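Local coordinates for protein CurF (Lyngbya majuscula, PDB 5DP2) that probably forms the cyclopropane ring of curacin A as an NADPH-dependent, enoyl-reductase-like cyclopropanase domain of a polyketide synthase, at residues A[11-19]-A[69-80]. Sequence-based numbering, arbitrary orientation. Where two conformers were deposited one is given.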
# COMPACT_ATOMS: atom_id res chain seq x y z
N VAL A 11 -4.73 6.75 23.06
CA VAL A 11 -5.92 6.86 22.22
C VAL A 11 -5.84 5.86 21.06
O VAL A 11 -4.78 5.28 20.77
CB VAL A 11 -6.15 8.30 21.70
CG1 VAL A 11 -6.54 9.24 22.81
CG2 VAL A 11 -4.92 8.82 20.96
N GLN A 12 -6.96 5.70 20.37
CA GLN A 12 -7.05 4.86 19.17
C GLN A 12 -8.07 5.49 18.22
O GLN A 12 -9.14 5.93 18.66
CB GLN A 12 -7.46 3.43 19.52
CG GLN A 12 -7.59 2.52 18.31
CD GLN A 12 -7.78 1.09 18.73
OE1 GLN A 12 -8.90 0.66 19.05
NE2 GLN A 12 -6.69 0.34 18.77
N LEU A 13 -7.75 5.52 16.93
CA LEU A 13 -8.65 6.12 15.93
C LEU A 13 -9.82 5.17 15.69
O LEU A 13 -9.65 3.99 15.40
CB LEU A 13 -7.86 6.35 14.64
CG LEU A 13 -8.57 7.22 13.59
CD1 LEU A 13 -8.73 8.63 14.08
CD2 LEU A 13 -7.74 7.19 12.30
N ARG A 14 -11.04 5.72 15.79
CA ARG A 14 -12.26 4.94 15.68
C ARG A 14 -13.33 5.76 14.97
O ARG A 14 -13.19 6.97 14.80
CB ARG A 14 -12.75 4.52 17.08
CG ARG A 14 -11.76 3.65 17.87
CD ARG A 14 -11.63 2.24 17.34
NE ARG A 14 -12.73 1.38 17.84
CZ ARG A 14 -12.73 0.85 19.07
NH1 ARG A 14 -11.67 0.92 19.85
NH2 ARG A 14 -13.81 0.22 19.51
N ILE A 15 -14.41 5.08 14.60
CA ILE A 15 -15.60 5.73 14.06
C ILE A 15 -16.84 5.17 14.77
O ILE A 15 -16.86 4.02 15.19
CB ILE A 15 -15.74 5.52 12.54
CG1 ILE A 15 -15.71 4.04 12.15
CG2 ILE A 15 -14.69 6.32 11.79
CD1 ILE A 15 -16.02 3.77 10.69
N PRO A 16 -17.92 5.98 14.80
CA PRO A 16 -19.17 5.49 15.38
C PRO A 16 -20.04 4.75 14.37
O PRO A 16 -20.96 4.02 14.77
CB PRO A 16 -19.86 6.78 15.82
CG PRO A 16 -19.38 7.81 14.85
CD PRO A 16 -17.94 7.44 14.62
N SER A 17 -19.80 4.98 13.08
CA SER A 17 -20.70 4.55 12.01
C SER A 17 -19.95 4.89 10.72
O SER A 17 -18.99 5.67 10.73
CB SER A 17 -22.04 5.29 12.05
OG SER A 17 -21.85 6.69 12.02
N TYR A 18 -20.43 4.34 9.61
CA TYR A 18 -19.84 4.59 8.29
C TYR A 18 -20.47 5.79 7.60
O TYR A 18 -21.65 6.12 7.82
CB TYR A 18 -20.04 3.37 7.40
CG TYR A 18 -19.30 2.14 7.87
CD1 TYR A 18 -17.93 2.18 8.04
CD2 TYR A 18 -19.94 0.94 8.15
CE1 TYR A 18 -17.23 1.06 8.47
CE2 TYR A 18 -19.24 -0.19 8.59
CZ TYR A 18 -17.86 -0.11 8.74
OH TYR A 18 -17.11 -1.20 9.17
N GLY A 19 -19.68 6.43 6.74
CA GLY A 19 -20.20 7.38 5.76
C GLY A 19 -19.52 8.72 5.65
O GLY A 19 -19.62 9.37 4.59
N ARG A 69 -11.80 -4.62 16.72
CA ARG A 69 -11.60 -4.95 18.12
C ARG A 69 -12.39 -6.20 18.50
O ARG A 69 -13.57 -6.33 18.17
CB ARG A 69 -12.02 -3.78 19.00
CG ARG A 69 -11.19 -2.51 18.82
CD ARG A 69 -9.69 -2.73 19.02
NE ARG A 69 -9.36 -3.25 20.35
CZ ARG A 69 -9.04 -2.50 21.39
NH1 ARG A 69 -8.96 -1.18 21.29
NH2 ARG A 69 -8.80 -3.07 22.56
N SER A 70 -11.68 -7.12 19.19
CA SER A 70 -12.20 -8.43 19.60
C SER A 70 -12.57 -9.34 18.45
O SER A 70 -13.12 -10.42 18.66
CB SER A 70 -13.40 -8.29 20.54
OG SER A 70 -12.99 -7.77 21.77
N GLY A 71 -12.24 -8.93 17.22
CA GLY A 71 -12.57 -9.71 16.05
C GLY A 71 -14.05 -9.72 15.72
O GLY A 71 -14.49 -10.57 14.98
N ILE A 72 -14.81 -8.77 16.27
CA ILE A 72 -16.25 -8.69 16.09
C ILE A 72 -16.55 -7.57 15.08
O ILE A 72 -16.21 -6.40 15.30
CB ILE A 72 -16.99 -8.48 17.42
CG1 ILE A 72 -16.78 -9.71 18.31
CG2 ILE A 72 -18.47 -8.22 17.18
CD1 ILE A 72 -17.35 -9.56 19.69
N ILE A 73 -17.13 -7.96 13.95
CA ILE A 73 -17.33 -7.04 12.81
C ILE A 73 -18.47 -6.05 13.07
O ILE A 73 -19.63 -6.45 13.18
CB ILE A 73 -17.58 -7.84 11.52
CG1 ILE A 73 -16.34 -8.69 11.17
CG2 ILE A 73 -17.95 -6.94 10.36
CD1 ILE A 73 -16.52 -9.61 9.98
N SER A 74 -18.11 -4.77 13.14
CA SER A 74 -19.05 -3.64 13.27
C SER A 74 -18.28 -2.34 13.08
O SER A 74 -17.10 -2.29 13.40
CB SER A 74 -19.73 -3.60 14.64
OG SER A 74 -18.81 -3.18 15.62
N ALA A 75 -18.95 -1.28 12.62
CA ALA A 75 -18.27 -0.01 12.43
C ALA A 75 -17.59 0.46 13.69
O ALA A 75 -16.46 0.97 13.64
CB ALA A 75 -19.24 1.06 11.94
N GLU A 76 -18.28 0.34 14.83
CA GLU A 76 -17.73 0.89 16.06
C GLU A 76 -16.53 0.12 16.60
O GLU A 76 -15.85 0.60 17.51
CB GLU A 76 -18.82 1.00 17.13
CG GLU A 76 -19.36 -0.34 17.60
CD GLU A 76 -20.52 -0.19 18.57
OE1 GLU A 76 -21.24 0.81 18.45
OE2 GLU A 76 -20.70 -1.05 19.45
N ASN A 77 -16.26 -1.05 16.01
CA ASN A 77 -15.09 -1.86 16.38
C ASN A 77 -13.93 -1.71 15.40
O ASN A 77 -12.85 -2.23 15.66
CB ASN A 77 -15.49 -3.33 16.50
CG ASN A 77 -16.43 -3.60 17.64
OD1 ASN A 77 -16.68 -2.73 18.49
ND2 ASN A 77 -16.94 -4.83 17.68
N LEU A 78 -14.16 -1.08 14.25
CA LEU A 78 -13.13 -0.98 13.20
C LEU A 78 -11.94 -0.13 13.67
O LEU A 78 -12.12 0.98 14.17
CB LEU A 78 -13.74 -0.36 11.95
CG LEU A 78 -12.83 -0.29 10.71
CD1 LEU A 78 -12.43 -1.65 10.19
CD2 LEU A 78 -13.50 0.51 9.62
N THR A 79 -10.73 -0.67 13.46
CA THR A 79 -9.51 0.08 13.67
C THR A 79 -8.83 0.35 12.32
O THR A 79 -9.19 -0.22 11.29
CB THR A 79 -8.55 -0.63 14.65
OG1 THR A 79 -8.13 -1.88 14.10
CG2 THR A 79 -9.20 -0.91 15.98
N PHE A 80 -7.84 1.24 12.38
CA PHE A 80 -7.13 1.70 11.19
C PHE A 80 -5.64 1.63 11.43
O PHE A 80 -5.17 1.68 12.57
CB PHE A 80 -7.54 3.16 10.88
CG PHE A 80 -9.02 3.34 10.73
CD1 PHE A 80 -9.64 3.12 9.52
CD2 PHE A 80 -9.81 3.66 11.83
CE1 PHE A 80 -11.01 3.20 9.40
CE2 PHE A 80 -11.19 3.76 11.71
CZ PHE A 80 -11.79 3.55 10.49
O HOH W 1 -7.34 2.60 14.85
O HOH W 2 -14.31 2.23 15.16
O HOH W 3 -16.04 3.37 18.16
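Arg14 reaches across to the 3-10 turn 75-77 and grips Glu76 O side-on with two nitrogens. Arg14 NH2 gives the shorter, straighter bond, 2.9 Å to Glu76 O and in the carbonyl plane, whereas NE comes from above that plane. Bends at chi2 and chi3 (-72° and -82°) turn the Arg14 guanidinium toward this oxygen, and Arg69 CG lies over one face of the group. Despite their like charges, the two arginines share an acceptor: Gln12 OE1 takes Arg14 NH1 in its carbonyl plane and, from a tilted direction, Arg69 NH1 at 2.9 Å, whose stronger partner is Gln29. A leucine in place of Arg14 would probably leave Glu76 O without its two guanidinium donors and Gln12 OE1 with one donor fewer.

The Ala75 methyl makes a CH-pi contact over one face of the Tyr18 ring, with CB 3.7 Å from the centroid, while Leu78 CD2 meets the ring edge. Phe80 turns its edge to Leu13 O, and Ile15 CG2 packs 4.2 Å from Phe80 CZ. One water accepts from Ile15 N and donates to Leu78 O, and another joins Leu13 O to Phe80 N.

Ser114 binds Gln12 NE2. The contact joins strand 11-14, antiparallel to strand 25-28, to the loop between helix 50-57 and strand 83-91 of the GroES-like domain, with Phe80 resting on that helix and Leu13 on helix 321-329.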